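Local coordinates for membrane-associated protein VP24 (Marburg virus - Musoke, Kenya, 1980, PDB 4OR8), which probably acts as a minor matrix protein of the virion, with a role in nucleocapsid assembly and budding, at residues 43-48 against 52-57; 108-113 against 200-205; 134-139 against 146-151; 38-43 against 162-167. All coordinates share one frame; numbering follows the deposited sequence.

Interaction 1: 43-48 against 52-57; sequences WIKEPS and WTVKWG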
# COMPACT_ATOMS: atom_id res chain seq x y z
N TRP B 43 -3.04 -23.26 -7.77
CA TRP B 43 -2.37 -22.16 -7.09
C TRP B 43 -0.96 -22.02 -7.66
O TRP B 43 -0.01 -22.60 -7.15
CB TRP B 43 -2.32 -22.42 -5.59
CG TRP B 43 -1.66 -21.32 -4.81
CD1 TRP B 43 -0.38 -21.31 -4.33
CD2 TRP B 43 -2.24 -20.07 -4.41
NE1 TRP B 43 -0.13 -20.14 -3.66
CE2 TRP B 43 -1.26 -19.36 -3.69
CE3 TRP B 43 -3.50 -19.49 -4.59
CZ2 TRP B 43 -1.49 -18.10 -3.16
CZ3 TRP B 43 -3.73 -18.23 -4.06
CH2 TRP B 43 -2.73 -17.55 -3.35
N ILE B 44 -0.84 -21.24 -8.73
CA ILE B 44 0.41 -21.14 -9.48
C ILE B 44 1.29 -19.98 -9.02
O ILE B 44 1.14 -18.85 -9.49
CB ILE B 44 0.15 -20.98 -10.99
CG1 ILE B 44 -0.93 -21.96 -11.46
CG2 ILE B 44 1.44 -21.18 -11.77
CD1 ILE B 44 -0.54 -23.41 -11.32
N LYS B 45 2.21 -20.27 -8.11
CA LYS B 45 3.16 -19.27 -7.65
C LYS B 45 4.45 -19.36 -8.47
O LYS B 45 4.95 -20.44 -8.73
CB LYS B 45 3.49 -19.45 -6.17
CG LYS B 45 4.28 -18.29 -5.58
CD LYS B 45 5.10 -18.72 -4.37
CE LYS B 45 6.28 -19.58 -4.78
NZ LYS B 45 7.10 -19.99 -3.61
N GLU B 46 4.97 -18.20 -8.87
CA GLU B 46 6.22 -18.16 -9.62
C GLU B 46 6.92 -16.83 -9.42
O GLU B 46 6.29 -15.77 -9.47
CB GLU B 46 5.96 -18.41 -11.11
CG GLU B 46 4.78 -17.63 -11.68
CD GLU B 46 4.62 -17.85 -13.18
OE1 GLU B 46 5.61 -18.25 -13.83
OE2 GLU B 46 3.51 -17.62 -13.70
N PRO B 47 8.24 -16.87 -9.17
CA PRO B 47 9.02 -15.67 -8.89
C PRO B 47 8.99 -14.70 -10.07
O PRO B 47 8.99 -15.13 -11.22
CB PRO B 47 10.44 -16.21 -8.69
CG PRO B 47 10.46 -17.52 -9.39
CD PRO B 47 9.08 -18.08 -9.21
N SER B 48 8.93 -13.40 -9.77
CA SER B 48 8.94 -12.39 -10.81
C SER B 48 9.64 -11.13 -10.31
O SER B 48 10.20 -11.12 -9.21
CB SER B 48 7.52 -12.06 -11.28
OG SER B 48 6.80 -11.34 -10.29
N TRP B 52 6.78 -12.13 -6.50
CA TRP B 52 6.15 -13.31 -7.08
C TRP B 52 4.89 -12.99 -7.87
O TRP B 52 4.30 -11.92 -7.72
CB TRP B 52 5.80 -14.33 -6.00
CG TRP B 52 6.91 -14.65 -5.06
CD1 TRP B 52 7.82 -15.65 -5.19
CD2 TRP B 52 7.23 -13.96 -3.84
NE1 TRP B 52 8.69 -15.64 -4.12
CE2 TRP B 52 8.34 -14.61 -3.29
CE3 TRP B 52 6.67 -12.87 -3.18
CZ2 TRP B 52 8.92 -14.20 -2.09
CZ3 TRP B 52 7.24 -12.46 -1.99
CH2 TRP B 52 8.36 -13.12 -1.45
N THR B 53 4.49 -13.94 -8.70
CA THR B 53 3.18 -13.88 -9.33
C THR B 53 2.40 -15.13 -8.96
O THR B 53 2.91 -16.25 -9.06
CB THR B 53 3.30 -13.78 -10.86
OG1 THR B 53 3.69 -12.45 -11.22
CG2 THR B 53 1.96 -14.10 -11.52
N VAL B 54 1.18 -14.94 -8.49
CA VAL B 54 0.31 -16.06 -8.21
C VAL B 54 -0.95 -15.98 -9.06
O VAL B 54 -1.66 -14.98 -9.03
CB VAL B 54 -0.07 -16.14 -6.73
CG1 VAL B 54 -1.01 -17.30 -6.50
CG2 VAL B 54 1.18 -16.28 -5.88
N LYS B 55 -1.19 -17.04 -9.82
CA LYS B 55 -2.39 -17.13 -10.64
C LYS B 55 -3.40 -18.07 -10.00
O LYS B 55 -3.09 -19.22 -9.69
CB LYS B 55 -2.04 -17.60 -12.05
CG LYS B 55 -1.18 -16.61 -12.82
CD LYS B 55 -0.95 -17.06 -14.25
CE LYS B 55 -0.10 -16.04 -15.01
NZ LYS B 55 0.07 -16.42 -16.44
N TRP B 56 -4.60 -17.56 -9.80
CA TRP B 56 -5.70 -18.36 -9.30
C TRP B 56 -6.99 -17.83 -9.90
O TRP B 56 -7.26 -16.64 -9.85
CB TRP B 56 -5.77 -18.31 -7.77
CG TRP B 56 -6.97 -19.00 -7.23
CD1 TRP B 56 -7.08 -20.31 -6.89
CD2 TRP B 56 -8.25 -18.41 -6.97
NE1 TRP B 56 -8.34 -20.58 -6.43
CE2 TRP B 56 -9.08 -19.43 -6.48
CE3 TRP B 56 -8.77 -17.12 -7.12
CZ2 TRP B 56 -10.41 -19.20 -6.12
CZ3 TRP B 56 -10.08 -16.89 -6.76
CH2 TRP B 56 -10.89 -17.93 -6.27
N GLY B 57 -7.79 -18.73 -10.47
CA GLY B 57 -8.94 -18.32 -11.24
C GLY B 57 -8.46 -17.45 -12.39
O GLY B 57 -7.48 -17.79 -13.05
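V54 sets a methyl group over the indole of W43. From CB, which sits 4.1 Å from the carbonyl O of I44, the side chain forks. CG1 lies anti to the backbone N (chi1 178°) and lands over the centre of the six-membered ring, 3.4 Å from its centroid and 8° off the ring normal, a CH-pi contact. CG2 turns the other way and rests on the K45 aliphatic chain, 3.7 Å from CG of K45. On this side of the sheet K45 also runs alongside W52, the two pointing the same way. I44, E46, T53 and K55 occupy the reverse side, where OE2 of E46 stops 4.6 Å short of NZ of K55, opposite charges too far apart for a salt bridge. Two pairs of backbone bonds hold the strands together, I44 with K55 and E46 with T53; the shortest runs from N of T53 to O of E46, 2.7 Å. Beyond the ring of W43 lie helices 104-115 and 127-142, with R109 making a cation-pi contact to it. Strands 44-48 and 52-56 run antiparallel at 156°, a beta hairpin that the strand 59-64 extends into a three-stranded antiparallel sheet.

Interaction 2: 108-113 against 200-205; sequences LRILLG and QQIIIT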
# COMPACT_ATOMS: atom_id res chain seq x y z
N LEU B 108 -1.55 -14.20 1.49
CA LEU B 108 -2.57 -13.94 0.48
C LEU B 108 -3.45 -15.16 0.33
O LEU B 108 -4.66 -15.05 0.18
CB LEU B 108 -1.93 -13.60 -0.86
CG LEU B 108 -2.93 -13.42 -2.01
CD1 LEU B 108 -3.78 -12.18 -1.79
CD2 LEU B 108 -2.23 -13.35 -3.35
N ARG B 109 -2.82 -16.33 0.36
CA ARG B 109 -3.53 -17.60 0.23
C ARG B 109 -4.55 -17.73 1.35
O ARG B 109 -5.69 -18.12 1.11
CB ARG B 109 -2.53 -18.75 0.27
CG ARG B 109 -3.12 -20.11 -0.07
CD ARG B 109 -2.06 -21.20 0.10
NE ARG B 109 -2.61 -22.55 0.03
CZ ARG B 109 -2.47 -23.36 -1.02
NH1 ARG B 109 -1.78 -22.96 -2.08
NH2 ARG B 109 -3.01 -24.57 -0.99
N ILE B 110 -4.12 -17.39 2.56
CA ILE B 110 -5.00 -17.40 3.73
C ILE B 110 -6.15 -16.41 3.54
O ILE B 110 -7.30 -16.72 3.85
CB ILE B 110 -4.21 -17.03 5.00
CG1 ILE B 110 -3.24 -18.16 5.36
CG2 ILE B 110 -5.14 -16.75 6.16
CD1 ILE B 110 -2.41 -17.89 6.59
N LEU B 111 -5.83 -15.24 3.02
CA LEU B 111 -6.81 -14.19 2.81
C LEU B 111 -7.86 -14.65 1.81
O LEU B 111 -9.06 -14.42 1.98
CB LEU B 111 -6.12 -12.91 2.34
CG LEU B 111 -6.84 -11.57 2.47
CD1 LEU B 111 -5.83 -10.44 2.49
CD2 LEU B 111 -7.82 -11.37 1.32
N LEU B 112 -7.41 -15.33 0.76
CA LEU B 112 -8.32 -15.86 -0.25
C LEU B 112 -9.24 -16.93 0.33
O LEU B 112 -10.42 -17.00 -0.03
CB LEU B 112 -7.54 -16.42 -1.44
CG LEU B 112 -7.15 -15.39 -2.50
CD1 LEU B 112 -6.34 -16.02 -3.60
CD2 LEU B 112 -8.40 -14.74 -3.07
N GLY B 113 -8.71 -17.74 1.24
CA GLY B 113 -9.51 -18.76 1.89
C GLY B 113 -10.67 -18.15 2.66
O GLY B 113 -11.78 -18.67 2.65
N GLN B 200 -9.43 -22.54 13.47
CA GLN B 200 -8.35 -21.57 13.63
C GLN B 200 -8.80 -20.12 13.47
O GLN B 200 -9.36 -19.74 12.44
CB GLN B 200 -7.17 -21.89 12.70
CG GLN B 200 -7.51 -22.04 11.23
CD GLN B 200 -6.32 -22.55 10.43
OE1 GLN B 200 -5.81 -23.64 10.68
NE2 GLN B 200 -5.87 -21.75 9.47
N GLN B 201 -8.55 -19.32 14.50
CA GLN B 201 -8.97 -17.93 14.52
C GLN B 201 -8.12 -17.08 13.58
O GLN B 201 -6.91 -16.98 13.74
CB GLN B 201 -8.88 -17.37 15.94
CG GLN B 201 -9.65 -16.07 16.12
CD GLN B 201 -9.37 -15.41 17.45
OE1 GLN B 201 -8.22 -15.33 17.89
NE2 GLN B 201 -10.42 -14.92 18.11
N ILE B 202 -8.77 -16.46 12.60
CA ILE B 202 -8.08 -15.63 11.62
C ILE B 202 -8.45 -14.16 11.79
O ILE B 202 -9.62 -13.82 11.86
CB ILE B 202 -8.39 -16.08 10.19
CG1 ILE B 202 -8.06 -17.56 10.01
CG2 ILE B 202 -7.63 -15.24 9.18
CD1 ILE B 202 -8.38 -18.10 8.64
N ILE B 203 -7.43 -13.30 11.85
CA ILE B 203 -7.65 -11.87 12.01
C ILE B 203 -6.89 -11.05 10.97
O ILE B 203 -5.67 -11.13 10.86
CB ILE B 203 -7.24 -11.39 13.42
CG1 ILE B 203 -8.20 -11.94 14.47
CG2 ILE B 203 -7.22 -9.87 13.48
CD1 ILE B 203 -7.56 -12.90 15.45
N ILE B 204 -7.63 -10.25 10.21
CA ILE B 204 -7.04 -9.38 9.20
C ILE B 204 -7.15 -7.91 9.61
O ILE B 204 -8.24 -7.38 9.78
CB ILE B 204 -7.73 -9.56 7.84
CG1 ILE B 204 -7.65 -11.02 7.40
CG2 ILE B 204 -7.12 -8.64 6.79
CD1 ILE B 204 -8.52 -11.35 6.22
N THR B 205 -6.00 -7.26 9.76
CA THR B 205 -5.96 -5.88 10.22
C THR B 205 -5.29 -4.97 9.19
O THR B 205 -4.23 -5.31 8.65
CB THR B 205 -5.21 -5.76 11.55
OG1 THR B 205 -5.83 -6.61 12.52
CG2 THR B 205 -5.21 -4.33 12.06
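In I110 and I202 alike, the CG2 methyl lies anti to the backbone N, with CG1 anti to the carbonyl carbon (chi1 -69° and -55°), and it is these two branch methyls that meet, CG2 of I110 lying 4.2 Å from CG2 of I202. The contact is a helix laid against a beta-sheet: helix 104-115 packs on strand 201-206, an inner strand of the mixed five-stranded sheet. From the strand, I202 and I204 point at the helix, as alternate residues of a strand must share a face. I203 and T205 therefore face away, where they pack on R21 and Y22 of the second subunit. All four touching residues are buried, close to the centre of the chain, and no hydrogen bond spans the gap. The backbones stay well apart, with CA of L111 8.0 Å from CA of I204, so side chains alone bridge the distance. I110 also touches V213 and V215 on the neighbouring strand 210-221, while L111 also packs on F175 and M178 of helix 161-178. L111 and I204 meet at about a right angle: the extended I204 chain presents its end, and CD1 stops 4.1 Å from CG of L111.

Interaction 3: 134-139 against 146-151; sequences HMLSEW and SAIHIS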
# COMPACT_ATOMS: atom_id res chain seq x y z
N HIS B 134 -16.37 -24.75 -0.49
CA HIS B 134 -15.96 -25.12 0.86
C HIS B 134 -14.66 -25.93 0.84
O HIS B 134 -13.76 -25.68 1.63
CB HIS B 134 -17.06 -25.91 1.56
CG HIS B 134 -16.74 -26.27 2.97
ND1 HIS B 134 -16.46 -27.55 3.37
CD2 HIS B 134 -16.66 -25.50 4.08
CE1 HIS B 134 -16.22 -27.56 4.67
NE2 HIS B 134 -16.33 -26.33 5.13
N MET B 135 -14.59 -26.89 -0.07
CA MET B 135 -13.38 -27.69 -0.24
C MET B 135 -12.20 -26.81 -0.65
O MET B 135 -11.10 -26.96 -0.11
CB MET B 135 -13.59 -28.80 -1.28
CG MET B 135 -14.38 -29.99 -0.76
SD MET B 135 -14.60 -31.28 -2.01
CE MET B 135 -15.96 -30.61 -2.97
N LEU B 136 -12.44 -25.90 -1.59
CA LEU B 136 -11.41 -24.98 -2.05
C LEU B 136 -10.91 -24.12 -0.90
O LEU B 136 -9.71 -23.93 -0.72
CB LEU B 136 -11.94 -24.08 -3.17
CG LEU B 136 -12.23 -24.75 -4.51
CD1 LEU B 136 -12.80 -23.75 -5.50
CD2 LEU B 136 -10.97 -25.40 -5.06
N SER B 137 -11.85 -23.61 -0.12
CA SER B 137 -11.53 -22.75 1.01
C SER B 137 -10.63 -23.45 2.02
O SER B 137 -9.65 -22.88 2.49
CB SER B 137 -12.80 -22.25 1.69
OG SER B 137 -12.49 -21.35 2.73
N GLU B 138 -10.97 -24.70 2.34
CA GLU B 138 -10.17 -25.48 3.28
C GLU B 138 -8.78 -25.74 2.72
O GLU B 138 -7.79 -25.70 3.45
CB GLU B 138 -10.85 -26.81 3.61
CG GLU B 138 -12.02 -26.69 4.57
CD GLU B 138 -12.62 -28.04 4.95
OE1 GLU B 138 -12.29 -29.05 4.29
OE2 GLU B 138 -13.42 -28.08 5.91
N TRP B 139 -8.72 -25.98 1.41
CA TRP B 139 -7.45 -26.22 0.73
C TRP B 139 -6.54 -25.00 0.79
O TRP B 139 -5.32 -25.13 0.97
CB TRP B 139 -7.71 -26.63 -0.72
CG TRP B 139 -6.51 -26.49 -1.61
CD1 TRP B 139 -5.33 -27.15 -1.49
CD2 TRP B 139 -6.39 -25.66 -2.76
NE1 TRP B 139 -4.47 -26.77 -2.49
CE2 TRP B 139 -5.10 -25.85 -3.29
CE3 TRP B 139 -7.25 -24.76 -3.40
CZ2 TRP B 139 -4.64 -25.18 -4.42
CZ3 TRP B 139 -6.80 -24.09 -4.53
CH2 TRP B 139 -5.50 -24.31 -5.03
N SER B 146 0.05 -26.73 -4.60
CA SER B 146 -0.30 -25.91 -5.76
C SER B 146 -1.60 -26.34 -6.43
O SER B 146 -2.16 -25.60 -7.25
CB SER B 146 0.84 -25.91 -6.78
OG SER B 146 1.14 -27.23 -7.20
N ALA B 147 -2.09 -27.53 -6.09
CA ALA B 147 -3.31 -28.03 -6.70
C ALA B 147 -4.21 -28.80 -5.74
O ALA B 147 -3.74 -29.47 -4.82
CB ALA B 147 -2.98 -28.89 -7.91
N ILE B 148 -5.51 -28.67 -5.96
CA ILE B 148 -6.51 -29.49 -5.28
C ILE B 148 -7.24 -30.30 -6.35
O ILE B 148 -7.63 -29.76 -7.39
CB ILE B 148 -7.50 -28.62 -4.47
CG1 ILE B 148 -8.60 -29.48 -3.84
CG2 ILE B 148 -8.11 -27.54 -5.34
CD1 ILE B 148 -8.11 -30.39 -2.75
N HIS B 149 -7.41 -31.59 -6.11
CA HIS B 149 -8.06 -32.44 -7.10
C HIS B 149 -9.49 -32.79 -6.70
O HIS B 149 -9.72 -33.50 -5.72
CB HIS B 149 -7.24 -33.70 -7.37
CG HIS B 149 -5.88 -33.42 -7.93
ND1 HIS B 149 -5.69 -32.83 -9.16
CD2 HIS B 149 -4.64 -33.65 -7.43
CE1 HIS B 149 -4.39 -32.70 -9.39
NE2 HIS B 149 -3.74 -33.19 -8.36
N ILE B 150 -10.45 -32.28 -7.46
CA ILE B 150 -11.86 -32.55 -7.23
C ILE B 150 -12.41 -33.35 -8.41
O ILE B 150 -12.07 -33.08 -9.56
CB ILE B 150 -12.67 -31.25 -7.07
CG1 ILE B 150 -12.05 -30.37 -5.99
CG2 ILE B 150 -14.12 -31.55 -6.74
CD1 ILE B 150 -12.77 -29.06 -5.79
N SER B 151 -13.25 -34.34 -8.11
CA SER B 151 -13.81 -35.22 -9.14
C SER B 151 -14.54 -34.45 -10.23
O SER B 151 -15.35 -33.56 -9.94
CB SER B 151 -14.75 -36.24 -8.51
OG SER B 151 -15.37 -37.03 -9.51
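I148 lies over one face of the W139 indole, its CB and CG2 both directed at the ring. CG2 stands 3.6 Å from the centroid of the six-membered ring, 18° off the normal, in a CH-pi contact, while CB sits 3.6 Å from CD2 of W139, nearer the seam between the two rings. The torsion explains the reach: CG1 is anti to the backbone N (chi1 176°), which leaves CG2 between the backbone N and the carbonyl carbon, on the side of the helix. That same methyl also meets L136, whose CD2 approaches it to 3.6 Å, so one branch of I148 is wedged between a leucine and a tryptophan three residues apart on the helix, about one turn. Here the loop after helix 127-142 doubles back antiparallel to the helix it has just left, and S151 takes the N-cap position of helix 152-158, its OG making a weak bond to N of N153. I150, two residues beyond I148 and pointing to the same side, lays its CD1 across L136 at about a right angle, 4.1 Å from CD2 of L136. M135 makes a looser touch, CE to CG2 of I150 at 4.3 Å. At the other end of the contact, the carbonyl O of S146 meets the rim of the W139 ring near its plane, 3.8 Å from CZ2. The indole NE1 is taken up by OG1 of T145, and R109 makes a cation-pi contact with the ring.

Interaction 4: 38-43 against 162-167; sequences NSTARW and DMFKIL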
# COMPACT_ATOMS: atom_id res chain seq x y z
N ASN B 38 -10.91 -24.83 -14.52
CA ASN B 38 -10.06 -25.57 -13.59
C ASN B 38 -8.96 -24.72 -12.94
O ASN B 38 -8.19 -25.21 -12.12
CB ASN B 38 -9.45 -26.80 -14.27
CG ASN B 38 -9.09 -26.54 -15.72
OD1 ASN B 38 -9.81 -25.85 -16.44
ND2 ASN B 38 -7.96 -27.10 -16.15
N SER B 39 -8.90 -23.45 -13.32
CA SER B 39 -7.93 -22.52 -12.77
C SER B 39 -8.21 -22.23 -11.29
O SER B 39 -7.32 -21.81 -10.55
CB SER B 39 -7.92 -21.21 -13.56
OG SER B 39 -9.23 -20.66 -13.64
N THR B 40 -9.45 -22.46 -10.88
CA THR B 40 -9.85 -22.25 -9.49
C THR B 40 -9.25 -23.31 -8.58
O THR B 40 -9.18 -23.13 -7.36
CB THR B 40 -11.38 -22.32 -9.34
OG1 THR B 40 -11.83 -23.64 -9.64
CG2 THR B 40 -12.05 -21.34 -10.28
N ALA B 41 -8.82 -24.43 -9.16
CA ALA B 41 -8.26 -25.52 -8.39
C ALA B 41 -6.74 -25.48 -8.40
O ALA B 41 -6.08 -26.35 -7.81
CB ALA B 41 -8.76 -26.86 -8.90
N ARG B 42 -6.18 -24.47 -9.06
CA ARG B 42 -4.73 -24.32 -9.14
C ARG B 42 -4.24 -23.13 -8.33
O ARG B 42 -4.92 -22.11 -8.22
CB ARG B 42 -4.29 -24.15 -10.60
CG ARG B 42 -4.58 -25.35 -11.49
CD ARG B 42 -4.18 -25.05 -12.92
NE ARG B 42 -5.33 -24.98 -13.82
CZ ARG B 42 -5.29 -24.45 -15.04
NH1 ARG B 42 -4.17 -23.94 -15.52
NH2 ARG B 42 -6.39 -24.44 -15.79
N TRP B 43 -3.04 -23.26 -7.77
CA TRP B 43 -2.37 -22.16 -7.09
C TRP B 43 -0.96 -22.02 -7.66
O TRP B 43 -0.01 -22.60 -7.15
CB TRP B 43 -2.32 -22.42 -5.59
CG TRP B 43 -1.66 -21.32 -4.81
CD1 TRP B 43 -0.38 -21.31 -4.33
CD2 TRP B 43 -2.24 -20.07 -4.41
NE1 TRP B 43 -0.13 -20.14 -3.66
CE2 TRP B 43 -1.26 -19.36 -3.69
CE3 TRP B 43 -3.50 -19.49 -4.59
CZ2 TRP B 43 -1.49 -18.10 -3.16
CZ3 TRP B 43 -3.73 -18.23 -4.06
CH2 TRP B 43 -2.73 -17.55 -3.35
N ASP B 162 -21.40 -19.52 -15.12
CA ASP B 162 -22.08 -18.61 -14.20
C ASP B 162 -21.48 -18.66 -12.80
O ASP B 162 -21.20 -17.62 -12.19
CB ASP B 162 -23.57 -18.95 -14.12
CG ASP B 162 -24.38 -18.25 -15.19
OD1 ASP B 162 -23.78 -17.75 -16.17
OD2 ASP B 162 -25.62 -18.18 -15.04
N MET B 163 -21.28 -19.87 -12.28
CA MET B 163 -20.71 -20.06 -10.95
C MET B 163 -19.26 -19.57 -10.87
O MET B 163 -18.84 -19.05 -9.84
CB MET B 163 -20.83 -21.52 -10.52
CG MET B 163 -22.25 -21.93 -10.19
SD MET B 163 -22.93 -21.03 -8.78
CE MET B 163 -24.60 -20.73 -9.34
N PHE B 164 -18.52 -19.75 -11.95
CA PHE B 164 -17.16 -19.24 -12.03
C PHE B 164 -17.18 -17.71 -12.01
O PHE B 164 -16.39 -17.08 -11.30
CB PHE B 164 -16.49 -19.73 -13.32
CG PHE B 164 -15.09 -19.22 -13.51
CD1 PHE B 164 -14.85 -18.06 -14.23
CD2 PHE B 164 -14.01 -19.91 -12.98
CE1 PHE B 164 -13.57 -17.59 -14.40
CE2 PHE B 164 -12.72 -19.44 -13.15
CZ PHE B 164 -12.50 -18.28 -13.87
N LYS B 165 -18.08 -17.13 -12.79
CA LYS B 165 -18.20 -15.68 -12.88
C LYS B 165 -18.54 -15.08 -11.52
O LYS B 165 -17.92 -14.12 -11.08
CB LYS B 165 -19.29 -15.31 -13.89
CG LYS B 165 -18.88 -14.24 -14.88
CD LYS B 165 -18.13 -14.83 -16.06
CE LYS B 165 -19.09 -15.57 -16.98
NZ LYS B 165 -20.14 -14.66 -17.50
N ILE B 166 -19.53 -15.68 -10.87
CA ILE B 166 -19.97 -15.22 -9.55
C ILE B 166 -18.85 -15.34 -8.53
O ILE B 166 -18.63 -14.44 -7.72
CB ILE B 166 -21.21 -16.01 -9.08
CG1 ILE B 166 -22.42 -15.67 -9.96
CG2 ILE B 166 -21.53 -15.70 -7.62
CD1 ILE B 166 -23.68 -16.40 -9.57
N LEU B 167 -18.13 -16.46 -8.59
CA LEU B 167 -17.03 -16.70 -7.66
C LEU B 167 -15.96 -15.62 -7.74
O LEU B 167 -15.49 -15.14 -6.71
CB LEU B 167 -16.41 -18.07 -7.91
CG LEU B 167 -15.26 -18.41 -6.97
CD1 LEU B 167 -15.75 -18.42 -5.53
CD2 LEU B 167 -14.60 -19.73 -7.35
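T40 and F164 make the close part of this contact: the CG2 methyl of T40 meets the rim of the phenyl ring, 3.5 Å from CE2 and near the ring plane. F164 holds its ring out from the helix with CG anti to the backbone N (chi1 178°), presenting that edge to the 3-10 turn of residues 38-40. OG1 of T40 hydrogen-bonds the carbonyl O of L37, while the CG2 methyl goes to the ring. S39 reaches the same edge with its hydroxyl, OG lying 3.7 Å from CE2 of F164, and this oxygen is engaged by the carbonyl O of D36. Packing is slacker at L167, one helical turn on, where CD2 stays 4.2 Å from CG2 of T40. No hydrogen bond crosses between the segments, and 132 Å² is buried in all. The solvent side is N38 on the turn; the helix turns D162 and K165 away to solvent, out of the contact. R42 stays with its own loop, NE making a weak bond to O of N38 and NH2 a salt bridge to D36. L35 and L37 pack further on F164, and F129 of helix 127-142 touches L167. The turn thus sits between helix 161-178 and the hairpin, S39 pairing through its backbone with G57 just past strand 51-56, while A41 pairs with I148 in the loop that follows helix 127-142.

In the fold
From the N terminus, residues 38-43 come first and open the long loop that interaction 4 closes 119 residues later on helix 161-178. W43 ends that segment and begins interaction 1, a short hairpin that follows at once inside this loop. Interaction 2 starts on helix 104-115 and closes only at strand 201-206, so it crosses interaction 4. Interaction 3 is a tight local return that lies within both long loops. W43 is where they converge, with R109 and L112 of interaction 2 and W139 and S146 of interaction 3 around it. Together the contacts tie the three-stranded sheet, helices 104-115, 127-142 and 161-178, and the five-stranded sheet into one body.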